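Local coordinates for protein alpha-L-rhamnosidase (Aspergillus terreus, PDB 6GSZ) that probably hydrolyses terminal non-reducing alpha-L-rhamnose residues from alpha-L-rhamnosides, at residues A[1-11]-A[22-33]. Numbering follows the deposited sequence. Where two conformers were deposited one is given.
Sequences ALSISQVAFEH and QPRVSWRFDGNV. With CA (calcium ion), chain T.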
ATOM      1  N   ALA A   1      27.169 -18.372  -9.308  1.00 53.12           N
ATOM      2  CA  ALA A   1      27.619 -17.931  -7.973  1.00 41.10           C
ATOM      3  C   ALA A   1      27.247 -16.460  -7.765  1.00 28.20           C
ATOM      4  O   ALA A   1      26.959 -16.116  -6.617  1.00 30.28           O
ATOM      5  CB  ALA A   1      29.107 -18.184  -7.753  1.00 46.82           C
ATOM      6  N   LEU A   2      27.265 -15.605  -8.814  1.00 27.68           N
ATOM      7  CA  LEU A   2      26.910 -14.197  -8.603  1.00 22.22           C
ATOM      8  C   LEU A   2      26.488 -13.475  -9.884  1.00 20.09           C
ATOM      9  O   LEU A   2      27.243 -13.377 -10.852  1.00 23.25           O
ATOM     10  CB  LEU A   2      28.098 -13.451  -8.008  1.00 24.13           C
ATOM     11  CG  LEU A   2      27.812 -11.994  -7.658  1.00 25.27           C
ATOM     12  CD1 LEU A   2      26.760 -11.890  -6.570  1.00 27.12           C
ATOM     13  CD2 LEU A   2      29.089 -11.305  -7.248  1.00 32.19           C
ATOM     14  N   SER A   3      25.301 -12.857  -9.830  1.00 17.37           N
ATOM     15  CA  SER A   3      24.808 -12.044 -10.931  1.00 18.34           C
ATOM     16  C   SER A   3      23.960 -10.887 -10.404  1.00 16.22           C
ATOM     17  O   SER A   3      23.525 -10.889  -9.233  1.00 16.84           O
ATOM     18  CB  SER A   3      24.003 -12.851 -11.928  1.00 21.85           C
ATOM     19  OG  SER A   3      22.795 -13.324 -11.361  1.00 25.59           O
ATOM     20  N   ILE A   4      23.676  -9.953 -11.303  1.00 16.95           N
ATOM     21  CA  ILE A   4      22.718  -8.875 -11.022  1.00 16.52           C
ATOM     22  C   ILE A   4      21.338  -9.300 -11.543  1.00 17.30           C
ATOM     23  O   ILE A   4      21.201  -9.608 -12.725  1.00 19.14           O
ATOM     24  CB  ILE A   4      23.173  -7.534 -11.629  1.00 16.59           C
ATOM     25  CG1 ILE A   4      24.396  -7.006 -10.868  1.00 18.51           C
ATOM     26  CG2 ILE A   4      22.031  -6.525 -11.624  1.00 16.76           C
ATOM     27  CD1 ILE A   4      25.076  -5.819 -11.510  1.00 21.03           C
ATOM     28  N   SER A   5      20.356  -9.320 -10.634  1.00 16.89           N
ATOM     29  CA  SER A   5      19.018  -9.799 -10.941  1.00 19.37           C
ATOM     30  C   SER A   5      18.066  -8.679 -11.354  1.00 18.13           C
ATOM     31  O   SER A   5      17.060  -8.989 -11.966  1.00 23.62           O
ATOM     32  CB  SER A   5      18.422 -10.549  -9.794  1.00 22.80           C
ATOM     33  OG  SER A   5      18.424  -9.770  -8.622  1.00 26.79           O
ATOM     34  N   GLN A   6      18.338  -7.430 -10.960  1.00 17.70           N
ATOM     35  CA  GLN A   6      17.377  -6.338 -11.163  1.00 16.41           C
ATOM     36  C   GLN A   6      18.201  -5.066 -11.164  1.00 14.91           C
ATOM     37  O   GLN A   6      19.085  -4.927 -10.326  1.00 18.14           O
ATOM     38  CB  GLN A   6      16.358  -6.245  -9.999  1.00 19.38           C
ATOM     39  CG  GLN A   6      15.377  -5.073 -10.131  1.00 21.21           C
ATOM     40  CD  GLN A   6      14.508  -4.740  -8.933  1.00 25.74           C
ATOM     41  OE1 GLN A   6      13.287  -4.924  -8.968  1.00 39.41           O
ATOM     42  NE2 GLN A   6      15.104  -4.187  -7.882  1.00 21.43           N
ATOM     43  N   VAL A   7      17.939  -4.192 -12.121  1.00 14.04           N
ATOM     44  CA  VAL A   7      18.452  -2.841 -12.163  1.00 13.53           C
ATOM     45  C   VAL A   7      17.236  -1.925 -12.167  1.00 14.66           C
ATOM     46  O   VAL A   7      16.344  -2.094 -13.041  1.00 16.28           O
ATOM     47  CB  VAL A   7      19.346  -2.575 -13.388  1.00 13.70           C
ATOM     48  CG1 VAL A   7      19.770  -1.132 -13.418  1.00 13.75           C
ATOM     49  CG2 VAL A   7      20.577  -3.471 -13.352  1.00 15.41           C
ATOM     50  N   ALA A   8      17.172  -0.997 -11.194  1.00 12.37           N
ATOM     51  CA  ALA A   8      16.018  -0.169 -11.045  1.00 11.85           C
ATOM     52  C   ALA A   8      16.400   1.285 -10.755  1.00 10.50           C
ATOM     53  O   ALA A   8      17.474   1.588 -10.190  1.00 11.58           O
ATOM     54  CB  ALA A   8      15.131  -0.724  -9.986  1.00 15.90           C
ATOM     55  N   PHE A   9      15.494   2.198 -11.118  1.00 11.36           N
ATOM     56  CA  PHE A   9      15.672   3.614 -10.972  1.00  9.86           C
ATOM     57  C   PHE A   9      14.756   4.152  -9.874  1.00 11.46           C
ATOM     58  O   PHE A   9      13.540   3.857  -9.865  1.00 11.34           O
ATOM     59  CB  PHE A   9      15.376   4.272 -12.308  1.00 10.22           C
ATOM     60  CG  PHE A   9      16.260   3.734 -13.399  1.00 11.84           C
ATOM     61  CD1 PHE A   9      17.580   4.148 -13.520  1.00 12.05           C
ATOM     62  CD2 PHE A   9      15.821   2.695 -14.202  1.00 12.24           C
ATOM     63  CE1 PHE A   9      18.422   3.562 -14.445  1.00 13.22           C
ATOM     64  CE2 PHE A   9      16.655   2.140 -15.157  1.00 12.72           C
ATOM     65  CZ  PHE A   9      17.966   2.555 -15.272  1.00 13.54           C
ATOM     66  N   GLU A  10      15.322   4.955  -8.952  1.00 11.50           N
ATOM     67  CA  GLU A  10      14.578   5.407  -7.768  1.00 10.27           C
ATOM     68  C   GLU A  10      13.910   4.179  -7.148  1.00 10.59           C
ATOM     69  O   GLU A  10      14.557   3.157  -6.919  1.00 11.50           O
ATOM     70  CB  GLU A  10      13.653   6.582  -8.122  1.00 10.19           C
ATOM     71  CG  GLU A  10      14.438   7.790  -8.622  1.00 10.71           C
ATOM     72  CD  GLU A  10      15.200   8.576  -7.557  1.00 11.10           C
ATOM     73  OE1 GLU A  10      14.588   8.799  -6.486  1.00 11.75           O
ATOM     74  OE2 GLU A  10      16.368   8.976  -7.823  1.00 11.42           O
ATOM     75  N   HIS A  11      12.600   4.286  -6.867  1.00  9.54           N
ATOM     76  CA  HIS A  11      11.801   3.204  -6.335  1.00 10.65           C
ATOM     77  C   HIS A  11      10.785   2.694  -7.371  1.00 12.23           C
ATOM     78  O   HIS A  11       9.864   1.918  -7.024  1.00 13.28           O
ATOM     79  CB  HIS A  11      11.125   3.586  -5.026  1.00 10.77           C
ATOM     80  CG  HIS A  11      12.133   3.916  -3.975  1.00 11.23           C
ATOM     81  ND1 HIS A  11      12.893   2.952  -3.304  1.00 11.30           N
ATOM     82  CD2 HIS A  11      12.561   5.116  -3.556  1.00 10.42           C
ATOM     83  CE1 HIS A  11      13.715   3.586  -2.493  1.00 12.71           C
ATOM     84  NE2 HIS A  11      13.573   4.895  -2.645  1.00 11.25           N
ATOM     85  N   GLN A  22      17.829  12.866 -13.340  1.00 11.58           N
ATOM     86  CA  GLN A  22      19.085  12.265 -12.822  1.00 11.75           C
ATOM     87  C   GLN A  22      18.670  11.144 -11.869  1.00 10.94           C
ATOM     88  O   GLN A  22      18.963  11.186 -10.666  1.00 12.66           O
ATOM     89  CB  GLN A  22      19.967  13.323 -12.151  1.00 14.44           C
ATOM     90  CG  GLN A  22      20.397  14.441 -13.088  1.00 16.19           C
ATOM     91  CD  GLN A  22      21.156  15.533 -12.383  1.00 22.59           C
ATOM     92  OE1 GLN A  22      22.356  15.457 -12.228  1.00 37.16           O
ATOM     93  NE2 GLN A  22      20.449  16.499 -11.877  1.00 30.90           N
ATOM     94  N   PRO A  23      17.976  10.095 -12.349  1.00 11.02           N
ATOM     95  CA  PRO A  23      17.443   9.060 -11.460  1.00 10.44           C
ATOM     96  C   PRO A  23      18.579   8.258 -10.829  1.00 11.03           C
ATOM     97  O   PRO A  23      19.534   7.861 -11.535  1.00 12.04           O
ATOM     98  CB  PRO A  23      16.609   8.178 -12.394  1.00 11.34           C
ATOM     99  CG  PRO A  23      17.239   8.379 -13.733  1.00 11.91           C
ATOM    100  CD  PRO A  23      17.620   9.850 -13.756  1.00 12.71           C
ATOM    101  N   ARG A  24      18.440   7.959  -9.531  1.00 10.17           N
ATOM    102  CA  ARG A  24      19.404   7.095  -8.854  1.00  9.27           C
ATOM    103  C   ARG A  24      19.194   5.660  -9.325  1.00 10.27           C
ATOM    104  O   ARG A  24      18.093   5.281  -9.739  1.00 11.77           O
ATOM    105  CB  ARG A  24      19.250   7.257  -7.333  1.00 11.60           C
ATOM    106  CG  ARG A  24      19.619   8.664  -6.851  1.00 11.20           C
ATOM    107  CD  ARG A  24      19.265   8.872  -5.407  1.00 11.07           C
ATOM    108  NE  ARG A  24      17.836   8.818  -5.201  1.00 10.74           N
ATOM    109  CZ  ARG A  24      17.240   8.581  -4.044  1.00 11.44           C
ATOM    110  NH1 ARG A  24      17.980   8.396  -2.954  1.00 10.91           N
ATOM    111  NH2 ARG A  24      15.908   8.500  -3.956  1.00 11.98           N
ATOM    112  N   VAL A  25      20.267   4.858  -9.207  1.00 10.31           N
ATOM    113  CA  VAL A  25      20.332   3.520  -9.742  1.00 11.14           C
ATOM    114  C   VAL A  25      20.596   2.549  -8.595  1.00 10.68           C
ATOM    115  O   VAL A  25      21.429   2.806  -7.731  1.00 11.61           O
ATOM    116  CB  VAL A  25      21.414   3.402 -10.840  1.00 12.09           C
ATOM    117  CG1 VAL A  25      21.332   2.058 -11.536  1.00 12.60           C
ATOM    118  CG2 VAL A  25      21.320   4.568 -11.825  1.00 13.18           C
ATOM    119  N   SER A  26      19.963   1.393  -8.652  1.00 10.64           N
ATOM    120  CA  SER A  26      20.157   0.297  -7.697  1.00 11.01           C
ATOM    121  C   SER A  26      20.223  -1.037  -8.438  1.00 11.67           C
ATOM    122  O   SER A  26      19.578  -1.194  -9.464  1.00 13.27           O
ATOM    123  CB  SER A  26      19.034   0.214  -6.685  1.00 11.30           C
ATOM    124  OG  SER A  26      18.829   1.430  -5.999  1.00 11.95           O
ATOM    125  N   TRP A  27      20.988  -1.984  -7.911  1.00 12.38           N
ATOM    126  CA  TRP A  27      20.969  -3.316  -8.463  1.00 13.79           C
ATOM    127  C   TRP A  27      20.895  -4.323  -7.337  1.00 14.43           C
ATOM    128  O   TRP A  27      21.647  -4.225  -6.364  1.00 17.81           O
ATOM    129  CB  TRP A  27      22.174  -3.558  -9.384  1.00 13.45           C
ATOM    130  CG  TRP A  27      23.496  -3.095  -8.836  1.00 12.84           C
ATOM    131  CD1 TRP A  27      24.482  -3.837  -8.238  1.00 13.90           C
ATOM    132  CD2 TRP A  27      24.028  -1.780  -8.992  1.00 12.38           C
ATOM    133  NE1 TRP A  27      25.543  -3.028  -7.968  1.00 14.66           N
ATOM    134  CE2 TRP A  27      25.319  -1.775  -8.420  1.00 12.35           C
ATOM    135  CE3 TRP A  27      23.524  -0.596  -9.564  1.00 13.61           C
ATOM    136  CZ2 TRP A  27      26.095  -0.633  -8.400  1.00 13.82           C
ATOM    137  CZ3 TRP A  27      24.296   0.539  -9.548  1.00 13.14           C
ATOM    138  CH2 TRP A  27      25.580   0.519  -8.965  1.00 13.07           C
ATOM    139  N   ARG A  28      20.093  -5.346  -7.528  1.00 13.68           N
ATOM    140  CA  ARG A  28      20.005  -6.459  -6.614  0.50 15.45           C
ATOM    141  C   ARG A  28      20.845  -7.631  -7.144  1.00 15.49           C
ATOM    142  O   ARG A  28      20.954  -7.828  -8.339  1.00 17.06           O
ATOM    143  CB  ARG A  28      18.511  -6.746  -6.502  0.50 17.13           C
ATOM    144  CG  ARG A  28      18.116  -7.662  -5.366  0.50 18.90           C
ATOM    145  CD  ARG A  28      16.602  -7.630  -5.323  0.50 23.34           C
ATOM    146  NE  ARG A  28      16.105  -6.609  -4.409  0.50 24.56           N
ATOM    147  CZ  ARG A  28      14.873  -6.138  -4.382  0.50 26.92           C
ATOM    148  NH1 ARG A  28      14.415  -5.629  -3.249  0.50 20.82           N
ATOM    149  NH2 ARG A  28      14.122  -6.162  -5.471  0.50 30.29           N
ATOM    150  N   PHE A  29      21.416  -8.409  -6.225  1.00 14.57           N
ATOM    151  CA  PHE A  29      22.258  -9.530  -6.546  1.00 14.76           C
ATOM    152  C   PHE A  29      21.516 -10.849  -6.367  1.00 17.65           C
ATOM    153  O   PHE A  29      20.590 -10.972  -5.525  1.00 20.89           O
ATOM    154  CB  PHE A  29      23.467  -9.532  -5.617  1.00 14.97           C
ATOM    155  CG  PHE A  29      24.357  -8.324  -5.723  1.00 13.74           C
ATOM    156  CD1 PHE A  29      25.255  -8.177  -6.776  1.00 14.42           C
ATOM    157  CD2 PHE A  29      24.273  -7.311  -4.782  1.00 13.35           C
ATOM    158  CE1 PHE A  29      26.103  -7.085  -6.836  1.00 14.19           C
ATOM    159  CE2 PHE A  29      25.077  -6.191  -4.886  1.00 14.25           C
ATOM    160  CZ  PHE A  29      26.011  -6.092  -5.891  1.00 14.84           C
ATOM    161  N   ASP A  30      21.967 -11.849  -7.124  1.00 18.78           N
ATOM    162  CA  ASP A  30      21.540 -13.248  -6.955  1.00 19.84           C
ATOM    163  C   ASP A  30      22.819 -14.093  -6.905  1.00 21.42           C
ATOM    164  O   ASP A  30      23.748 -13.855  -7.615  1.00 24.59           O
ATOM    165  CB  ASP A  30      20.573 -13.659  -8.070  1.00 22.65           C
ATOM    166  CG  ASP A  30      19.903 -15.013  -7.947  1.00 34.89           C
ATOM    167  OD1 ASP A  30      20.046 -15.711  -6.901  1.00 45.48           O
ATOM    168  OD2 ASP A  30      19.220 -15.359  -8.911  1.00 52.88           O
ATOM    169  N   GLY A  31      22.830 -15.123  -6.078  1.00 25.51           N
ATOM    170  CA  GLY A  31      23.977 -15.993  -6.025  1.00 25.12           C
ATOM    171  C   GLY A  31      24.306 -16.387  -4.603  1.00 22.87           C
ATOM    172  O   GLY A  31      23.928 -15.751  -3.693  1.00 25.57           O
ATOM    173  N   ASN A  32      25.061 -17.466  -4.455  1.00 26.02           N
ATOM    174  CA  ASN A  32      25.330 -18.055  -3.147  1.00 25.29           C
ATOM    175  C   ASN A  32      26.785 -17.797  -2.712  1.00 24.03           C
ATOM    176  O   ASN A  32      27.252 -18.398  -1.746  1.00 28.42           O
ATOM    177  CB  ASN A  32      24.976 -19.555  -3.132  1.00 29.62           C
ATOM    178  CG  ASN A  32      25.856 -20.366  -4.056  1.00 35.57           C
ATOM    179  OD1 ASN A  32      26.586 -19.789  -4.853  1.00 39.18           O
ATOM    180  ND2 ASN A  32      25.791 -21.695  -3.982  1.00 50.86           N
ATOM    181  N   VAL A  33      27.474 -16.856  -3.368  1.00 21.99           N
ATOM    182  CA  VAL A  33      28.850 -16.513  -3.041  1.00 22.87           C
ATOM    183  C   VAL A  33      28.990 -16.162  -1.543  1.00 21.16           C
ATOM    184  O   VAL A  33      28.153 -15.503  -0.954  1.00 20.44           O
ATOM    185  CB  VAL A  33      29.342 -15.368  -3.942  1.00 26.70           C
ATOM    186  CG1 VAL A  33      28.537 -14.073  -3.753  1.00 21.89           C
ATOM    187  CG2 VAL A  33      30.823 -15.133  -3.756  1.00 32.12           C
TER
HETATM  188 CA    CA T 938      19.054 -17.030  -5.250  0.50 45.80          CA
HETATM  189  O   HOH W   1      23.280 -15.942 -10.196  1.00 39.66           O
HETATM  190  O   HOH W   2      17.775 -10.840  -6.201  1.00 39.43           O
HETATM  191  O   HOH W   3      17.196   2.797  -7.574  1.00 12.47           O
HETATM  192  O   HOH W   4      17.180  11.502  -8.373  1.00 25.46           O
HETATM  193  O   HOH W   5      21.147 -17.248  -4.405  1.00 44.85           O
HETATM  194  O   HOH W   6      18.353 -15.299  -4.687  1.00 61.63           O
HETATM  195  O   HOH W   7      17.919 -17.200  -2.931  1.00 37.01           O
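Ser3 and Ala8 pair with Asp30 and Ser26 where strands 3-9 and 25-30 run antiparallel, their axes 4.3 Å apart at closest approach and splayed to 133°. A beta bulge at Ser5 interrupts the register: Arg28 faces both Ser5 and Gln6, taking the N-H of Ser5 on its carbonyl and giving its own N-H to Gln6 O.

Ile4, Val7, Phe9, Val25, Trp27 and Phe29 share one apolar face. Ile4 crosses Trp27 obliquely, with CG2 3.7 Å from Trp27 CB and CD1 close to Trp27 CD1. Phe9 lies alongside Val25, CE1 touching Val25 CG2 at 4.0 Å.

Past the strand ends, Glu10 folds back (chi2 -74°) to meet Arg24 side-on. Arg24 NH2 reaches Glu10 OE1 at 2.9 Å and Arg24 NE reaches Glu10 OE2 at 3.0 Å. The backbone N of Arg24 also bonds Glu10 OE2 (2.9 Å), from the same side of the carboxylate plane as NE, so main chain and side chain together fix the acid. Arg492 pairs with Glu10 as well, and Asp544 with Arg24, tying this end to the helical domain.

At the other end Asp30 OD1 binds calcium at 2.3 Å, among waters. The apolar face packs on strands 78-86 and 99-103, so this two-stranded sheet lies against a five-stranded one, consistent with the beta-sandwich of the N-terminal immunoglobulin-like domain.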